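Local coordinates for phospholipase C-beta (PLC-beta) (Sepia officinalis, PDB 3QR0), which is a multidomain protein of the phospholipase C-beta family, with PH, EF-hand and C2 domains around a TIM barrel that binds a calcium ion, at residues L553-P557 / Q794-A798; N244-F250 / K293-T298; H345-S351 / H383-T389. All blocks are in the same frame, centred on the assembly; numbering follows the deposited sequence.

Interaction 1: L553-P557 / Q794-A798; sequences LKDNP and QEARA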
# COMPACT_ATOMS: atom_id res chain seq x y z
N LEU A 553 10.56 12.30 -23.14
CA LEU A 553 10.68 10.85 -23.17
C LEU A 553 10.71 10.33 -24.61
O LEU A 553 11.51 9.45 -24.95
CB LEU A 553 9.52 10.22 -22.40
CG LEU A 553 9.53 8.72 -22.14
CD1 LEU A 553 10.80 8.29 -21.41
CD2 LEU A 553 8.28 8.32 -21.34
N LYS A 554 9.84 10.88 -25.45
CA LYS A 554 9.77 10.49 -26.86
C LYS A 554 10.89 11.07 -27.73
O LYS A 554 11.26 10.47 -28.73
CB LYS A 554 8.39 10.85 -27.43
CG LYS A 554 7.26 10.02 -26.81
CD LYS A 554 5.94 10.17 -27.55
CE LYS A 554 5.35 11.55 -27.41
NZ LYS A 554 4.07 11.69 -28.16
N ASP A 555 11.44 12.22 -27.34
CA ASP A 555 12.52 12.85 -28.12
C ASP A 555 13.91 12.35 -27.74
O ASP A 555 14.75 12.11 -28.62
CB ASP A 555 12.49 14.38 -27.96
CG ASP A 555 11.35 15.03 -28.72
OD1 ASP A 555 10.79 14.39 -29.63
OD2 ASP A 555 11.02 16.20 -28.40
N ASN A 556 14.16 12.20 -26.44
CA ASN A 556 15.49 11.91 -25.92
C ASN A 556 15.44 10.99 -24.70
O ASN A 556 15.82 11.39 -23.60
CB ASN A 556 16.21 13.22 -25.59
CG ASN A 556 16.60 13.99 -26.84
OD1 ASN A 556 17.52 13.58 -27.56
ND2 ASN A 556 15.91 15.08 -27.10
N PRO A 557 14.97 9.75 -24.91
CA PRO A 557 14.73 8.84 -23.78
C PRO A 557 15.99 8.52 -22.97
O PRO A 557 15.93 8.51 -21.74
CB PRO A 557 14.17 7.58 -24.45
CG PRO A 557 14.57 7.66 -25.87
CD PRO A 557 14.67 9.11 -26.20
N GLN A 794 9.68 9.03 -32.61
CA GLN A 794 8.65 9.61 -31.74
C GLN A 794 7.32 8.87 -31.88
O GLN A 794 6.68 8.54 -30.88
CB GLN A 794 8.45 11.10 -32.05
CG GLN A 794 9.60 12.00 -31.61
CD GLN A 794 10.75 12.08 -32.61
OE1 GLN A 794 10.71 11.46 -33.68
NE2 GLN A 794 11.77 12.85 -32.26
N GLU A 795 6.92 8.62 -33.12
CA GLU A 795 5.67 7.91 -33.40
C GLU A 795 5.70 6.47 -32.91
O GLU A 795 4.71 5.98 -32.37
CB GLU A 795 5.35 7.93 -34.90
CG GLU A 795 4.83 9.27 -35.41
CD GLU A 795 4.68 9.33 -36.93
OE1 GLU A 795 4.34 10.41 -37.44
OE2 GLU A 795 4.89 8.29 -37.60
N ALA A 796 6.83 5.79 -33.09
CA ALA A 796 7.00 4.42 -32.61
C ALA A 796 6.93 4.35 -31.08
O ALA A 796 6.39 3.40 -30.51
CB ALA A 796 8.31 3.84 -33.10
N ARG A 797 7.48 5.36 -30.42
CA ARG A 797 7.50 5.43 -28.96
C ARG A 797 6.12 5.74 -28.39
O ARG A 797 5.74 5.18 -27.36
CB ARG A 797 8.53 6.47 -28.50
CG ARG A 797 9.96 5.99 -28.72
CD ARG A 797 10.96 7.13 -28.74
NE ARG A 797 12.31 6.63 -28.98
CZ ARG A 797 13.36 7.38 -29.33
NH1 ARG A 797 13.24 8.69 -29.49
NH2 ARG A 797 14.54 6.80 -29.52
N ALA A 798 5.38 6.62 -29.06
CA ALA A 798 4.00 6.92 -28.67
C ALA A 798 3.13 5.67 -28.75
O ALA A 798 2.30 5.43 -27.88
CB ALA A 798 3.41 8.02 -29.57
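The guanidinium of Arg797 rests one face on the ring of Pro557, whose CG lies 3.6 Å above the plane and over its centre, the two side chains crossing at about a right angle. At the edge of the same group, close to its plane, is the backbone O of Lys554. It accepts a bond from Arg797 NH1 at 2.8 Å with an N-H...O angle of 154°, although the donor stands above the carbonyl plane and not on a lone pair. The chain of Arg797 reaches this spot extended from CG to NE, past the side chain of Lys554, which runs in the opposite direction with its CG 4.1 Å from Arg797 CB. Lys554 CD comes to 3.9 Å from Ala798 CB, and the bend at chi3 (-67°) keeps NZ beside that methyl. The second flat pair is Gln794 and Asp555. Gln794 NE2 donates to Asp555 OD1 at 3.2 Å, meeting it on the anti side, tilted out of the carboxylate plane; amide and carboxylate are turned 73° apart. Asp555 OD1 stays 6.2 Å from Arg797 NH1, a separation at which their opposite charges may attract without pairing. The last carbonyls of a helix tend to be electron-rich, which would favour a cation here. Helix 546-555 of the Y half of the TIM barrel ends at this point, and Asn556 separates it from helix 557-563. The contact is thus a helix C-terminus receiving an arginine, through which helix 793-800, near the C-terminal end of the chain, docks back onto the barrel.

Interaction 2: N244-F250 / K293-T298; sequences NITTVMF and KKGQLT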
# COMPACT_ATOMS: atom_id res chain seq x y z
N ASN A 244 3.23 -40.89 1.12
CA ASN A 244 3.44 -39.60 1.75
C ASN A 244 4.65 -38.85 1.18
O ASN A 244 5.52 -39.45 0.55
CB ASN A 244 3.58 -39.75 3.27
CG ASN A 244 2.25 -40.09 3.95
OD1 ASN A 244 1.19 -39.65 3.52
ND2 ASN A 244 2.32 -40.85 5.03
N ILE A 245 4.67 -37.54 1.37
CA ILE A 245 5.81 -36.72 0.97
C ILE A 245 6.90 -36.93 2.01
O ILE A 245 6.72 -36.59 3.18
CB ILE A 245 5.44 -35.22 0.88
CG1 ILE A 245 4.38 -34.98 -0.20
CG2 ILE A 245 6.67 -34.37 0.57
CD1 ILE A 245 3.84 -33.56 -0.23
N THR A 246 8.03 -37.51 1.59
CA THR A 246 9.16 -37.75 2.48
C THR A 246 9.94 -36.45 2.73
O THR A 246 9.77 -35.47 2.01
CB THR A 246 10.12 -38.82 1.92
OG1 THR A 246 10.73 -38.33 0.72
CG2 THR A 246 9.38 -40.13 1.63
N THR A 247 10.80 -36.47 3.75
CA THR A 247 11.68 -35.34 4.06
C THR A 247 12.47 -34.85 2.84
O THR A 247 12.54 -33.65 2.58
CB THR A 247 12.68 -35.70 5.18
OG1 THR A 247 11.96 -36.01 6.37
CG2 THR A 247 13.64 -34.55 5.45
N VAL A 248 13.04 -35.79 2.10
CA VAL A 248 13.84 -35.47 0.92
C VAL A 248 12.98 -34.89 -0.20
O VAL A 248 13.39 -33.93 -0.86
CB VAL A 248 14.63 -36.70 0.44
CG1 VAL A 248 15.36 -36.41 -0.86
CG2 VAL A 248 15.63 -37.13 1.51
N MET A 249 11.80 -35.46 -0.41
CA MET A 249 10.85 -34.92 -1.39
C MET A 249 10.41 -33.50 -1.03
O MET A 249 10.26 -32.66 -1.91
CB MET A 249 9.61 -35.82 -1.51
CG MET A 249 9.85 -37.14 -2.21
SD MET A 249 8.41 -38.21 -2.05
CE MET A 249 9.10 -39.75 -2.62
N PHE A 250 10.19 -33.25 0.26
CA PHE A 250 9.78 -31.93 0.71
C PHE A 250 10.93 -30.93 0.53
O PHE A 250 10.71 -29.81 0.06
CB PHE A 250 9.30 -31.98 2.17
CG PHE A 250 8.60 -30.73 2.64
CD1 PHE A 250 7.55 -30.18 1.90
CD2 PHE A 250 8.97 -30.12 3.83
CE1 PHE A 250 6.90 -29.04 2.34
CE2 PHE A 250 8.32 -28.98 4.28
CZ PHE A 250 7.29 -28.43 3.53
N LYS A 293 3.80 -39.41 11.44
CA LYS A 293 4.92 -40.32 11.19
C LYS A 293 6.14 -39.48 10.85
O LYS A 293 6.05 -38.54 10.05
CB LYS A 293 4.60 -41.25 10.02
CG LYS A 293 3.40 -42.15 10.25
CD LYS A 293 2.87 -42.71 8.94
CE LYS A 293 1.53 -43.41 9.14
NZ LYS A 293 1.00 -43.96 7.87
N LYS A 294 7.28 -39.83 11.44
CA LYS A 294 8.52 -39.09 11.25
C LYS A 294 8.88 -38.98 9.77
O LYS A 294 8.86 -39.97 9.04
CB LYS A 294 9.67 -39.79 12.00
CG LYS A 294 10.92 -38.96 12.14
CD LYS A 294 11.95 -39.65 13.03
CE LYS A 294 12.94 -38.66 13.61
NZ LYS A 294 14.03 -39.32 14.37
N GLY A 295 9.19 -37.76 9.33
CA GLY A 295 9.60 -37.52 7.96
C GLY A 295 8.56 -37.90 6.91
O GLY A 295 8.92 -38.29 5.80
N GLN A 296 7.29 -37.78 7.26
CA GLN A 296 6.20 -38.09 6.33
C GLN A 296 5.11 -37.03 6.41
O GLN A 296 4.38 -36.95 7.40
CB GLN A 296 5.61 -39.48 6.63
CG GLN A 296 6.54 -40.64 6.29
CD GLN A 296 5.81 -41.97 6.19
OE1 GLN A 296 4.73 -42.06 5.62
NE2 GLN A 296 6.42 -43.02 6.74
N LEU A 297 5.02 -36.22 5.36
CA LEU A 297 4.04 -35.15 5.27
C LEU A 297 2.81 -35.62 4.50
O LEU A 297 2.92 -36.08 3.36
CB LEU A 297 4.66 -33.92 4.59
CG LEU A 297 3.82 -32.64 4.52
CD1 LEU A 297 3.52 -32.10 5.92
CD2 LEU A 297 4.53 -31.59 3.67
N THR A 298 1.65 -35.50 5.14
CA THR A 298 0.37 -35.92 4.56
C THR A 298 -0.24 -34.80 3.72
O THR A 298 0.25 -33.67 3.71
CB THR A 298 -0.64 -36.31 5.67
OG1 THR A 298 -0.87 -35.19 6.53
CG2 THR A 298 -0.11 -37.48 6.51
O HOH W 1 4.23 -43.23 2.74
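Ile245 and Leu297 form the antiparallel hydrogen-bonded pair of a short two-stranded ribbon, the link expected between paired loops in the EF-hand-like region. Leu297 N donates to Ile245 O at 2.8 Å in an almost straight bond (178°), and Ile245 N returns one to Leu297 O at 3.0 Å. On one face of the ribbon Ile245 CB and Leu297 CB meet, 4.0 Å apart. There Leu297, its CG anti to the backbone N (chi1 -175°), sends CD2 over the face of the Phe250 ring, toward the rim and 4.0 Å from the centroid, as a CH-pi contact. At the Asn244 end, the side chains of Asn244 and Gln296 cross at about a right angle, their amide planes 53° apart, and Asn244 ND2 donates to Gln296 OE1 at 2.8 Å. At the other end Thr247 OG1 sits 3.2 Å from Gly295 CA, leaving little room for a side chain there; Gly295 has a positive phi and belongs to the type II turn from Lys293 to Gln296. Farther out, Phe235 and Leu238 of helix 230-238 pack on Ile245, and Phe305 meets the Phe250 ring edge-to-face. Both strands run straight into helices capped by threonines: Thr298 OG1 bonds to Gly301 N and to Glu284, while Thr246 OG1 accepts from Met249 N. One water completes the Asn244 side, accepting from Asn244 N at 3.0 Å and donating to Gln296 OE1 at 3.1 Å.

Interaction 3: H345-S351 / H383-T389; sequences HQLTGKS and HGFTMCT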
# COMPACT_ATOMS: atom_id res chain seq x y z
N HIS A 345 -13.21 15.41 -7.48
CA HIS A 345 -13.11 16.00 -8.82
C HIS A 345 -12.25 17.26 -8.77
O HIS A 345 -12.29 18.01 -7.79
CB HIS A 345 -14.52 16.34 -9.29
CG HIS A 345 -14.66 16.56 -10.77
ND1 HIS A 345 -14.51 17.81 -11.35
CD2 HIS A 345 -15.01 15.72 -11.77
CE1 HIS A 345 -14.72 17.71 -12.65
NE2 HIS A 345 -15.03 16.45 -12.93
N GLN A 346 -11.47 17.49 -9.83
CA GLN A 346 -10.55 18.63 -9.89
C GLN A 346 -11.23 20.00 -9.96
O GLN A 346 -10.64 21.01 -9.58
CB GLN A 346 -9.61 18.50 -11.09
CG GLN A 346 -8.67 17.30 -11.06
CD GLN A 346 -7.60 17.40 -9.99
OE1 GLN A 346 -6.82 18.35 -9.97
NE2 GLN A 346 -7.56 16.42 -9.10
N LEU A 347 -12.47 20.04 -10.46
CA LEU A 347 -13.17 21.31 -10.69
C LEU A 347 -14.34 21.56 -9.75
O LEU A 347 -14.63 22.71 -9.44
CB LEU A 347 -13.68 21.38 -12.13
CG LEU A 347 -12.66 21.16 -13.25
CD1 LEU A 347 -13.37 21.25 -14.60
CD2 LEU A 347 -11.52 22.16 -13.17
N THR A 348 -15.01 20.49 -9.31
CA THR A 348 -16.22 20.62 -8.50
C THR A 348 -16.13 19.96 -7.13
O THR A 348 -17.12 19.92 -6.40
CB THR A 348 -17.43 20.01 -9.23
OG1 THR A 348 -17.15 18.63 -9.53
CG2 THR A 348 -17.72 20.77 -10.53
N GLY A 349 -14.95 19.43 -6.78
CA GLY A 349 -14.80 18.65 -5.56
C GLY A 349 -14.48 19.48 -4.33
O GLY A 349 -14.48 20.70 -4.39
N LYS A 350 -14.22 18.81 -3.22
CA LYS A 350 -13.86 19.48 -1.97
C LYS A 350 -12.36 19.50 -1.78
O LYS A 350 -11.65 18.58 -2.23
CB LYS A 350 -14.50 18.77 -0.78
CG LYS A 350 -16.01 18.93 -0.69
CD LYS A 350 -16.54 18.40 0.64
CE LYS A 350 -18.02 18.68 0.81
NZ LYS A 350 -18.59 17.94 1.98
N SER A 351 -11.88 20.56 -1.12
CA SER A 351 -10.54 20.58 -0.55
C SER A 351 -10.62 20.13 0.91
O SER A 351 -11.67 20.26 1.54
CB SER A 351 -9.93 21.98 -0.63
OG SER A 351 -9.69 22.34 -1.98
N HIS A 383 -7.91 24.77 -5.60
CA HIS A 383 -7.62 24.73 -7.03
C HIS A 383 -8.15 26.02 -7.65
O HIS A 383 -9.36 26.22 -7.75
CB HIS A 383 -8.25 23.49 -7.70
CG HIS A 383 -7.68 23.17 -9.05
ND1 HIS A 383 -8.22 22.21 -9.87
CD2 HIS A 383 -6.61 23.68 -9.72
CE1 HIS A 383 -7.52 22.14 -10.99
NE2 HIS A 383 -6.53 23.02 -10.92
N GLY A 384 -7.24 26.90 -8.03
CA GLY A 384 -7.60 28.23 -8.52
C GLY A 384 -8.49 28.24 -9.75
O GLY A 384 -8.36 27.38 -10.62
N PHE A 385 -9.39 29.22 -9.80
CA PHE A 385 -10.34 29.42 -10.89
C PHE A 385 -11.29 28.24 -11.12
O PHE A 385 -11.77 28.03 -12.24
CB PHE A 385 -9.61 29.79 -12.19
CG PHE A 385 -8.68 30.97 -12.04
CD1 PHE A 385 -9.17 32.26 -12.16
CD2 PHE A 385 -7.33 30.78 -11.80
CE1 PHE A 385 -8.32 33.36 -12.03
CE2 PHE A 385 -6.47 31.88 -11.67
CZ PHE A 385 -6.97 33.16 -11.78
N THR A 386 -11.59 27.50 -10.06
CA THR A 386 -12.57 26.41 -10.12
C THR A 386 -13.62 26.61 -9.04
O THR A 386 -13.58 27.59 -8.31
CB THR A 386 -11.91 25.04 -9.91
OG1 THR A 386 -11.52 24.91 -8.54
CG2 THR A 386 -10.70 24.85 -10.84
N MET A 387 -14.57 25.68 -8.94
CA MET A 387 -15.57 25.72 -7.89
C MET A 387 -15.21 24.85 -6.67
O MET A 387 -16.07 24.57 -5.84
CB MET A 387 -16.93 25.30 -8.45
CG MET A 387 -17.44 26.25 -9.54
SD MET A 387 -17.63 27.94 -8.97
CE MET A 387 -19.05 27.79 -7.88
N CYS A 388 -13.95 24.43 -6.58
CA CYS A 388 -13.50 23.67 -5.41
C CYS A 388 -13.59 24.53 -4.15
O CYS A 388 -13.45 25.75 -4.20
CB CYS A 388 -12.07 23.16 -5.60
SG CYS A 388 -11.89 21.86 -6.84
N THR A 389 -13.85 23.88 -3.01
CA THR A 389 -13.82 24.57 -1.73
C THR A 389 -12.37 24.89 -1.36
O THR A 389 -11.44 24.46 -2.04
CB THR A 389 -14.50 23.74 -0.62
OG1 THR A 389 -13.80 22.50 -0.46
CG2 THR A 389 -15.97 23.44 -0.97
O HOH W 2 -14.43 21.84 2.03
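Beside the calcium site of the TIM barrel, in its X half, two loops meet at His383, whose side chain lies about 6 Å from the calcium ion and about 3 Å from a bound glycerol. Its CG is anti to the backbone N (chi1 -163°), which carries the ring toward the loop of Gln346. His383 ND1 donates to Gln346 O at 2.7 Å and 164°, with the oxygen near the imidazole plane, a bond that fixes the ring's rotation. Thr386 CG2 covers one face of that ring and also touches Leu347 CD2 at 3.7 Å. The same Gln346 O has Cys388 SG only 3.1 Å away. The Gln346 amide stands 61° from the imidazole plane, and it is held outside the two loops: NE2 by Ser580, OE1 by Asn339, itself a calcium ligand. Gln346 thus stands in the second shell, its backbone O holding His383 and its amide bonding a calcium ligand. An ST turn, Cys388 N to Thr386 OG1, braces the loop of His383, while Met387 N bonds weakly to Leu347 O. Farther along, Ser351 N donates to Thr389 OG1 at 2.8 Å, and Ser351 OG to Thr389 O at 2.7 Å, from above the carbonyl plane.

The three contacts belong to separate parts of the chain and none touches another. Interaction 3 is the one at the metal site: it borders the calcium ion bound by Asn339, Glu368, Asp370 and Glu417. Interaction 1 lies on the same barrel, where the C-terminal region returns to the Y half; its centre is about 34 Å from that of interaction 3, and their nearest atoms are about 21 Å apart. Interaction 2, in the EF-hand-like region, lies across the chain's centre from interaction 3, with about 64 Å between centres, and is about 56 Å, centre to centre, from interaction 1. In sequence they follow one another as 2, 3 and 1, without nesting.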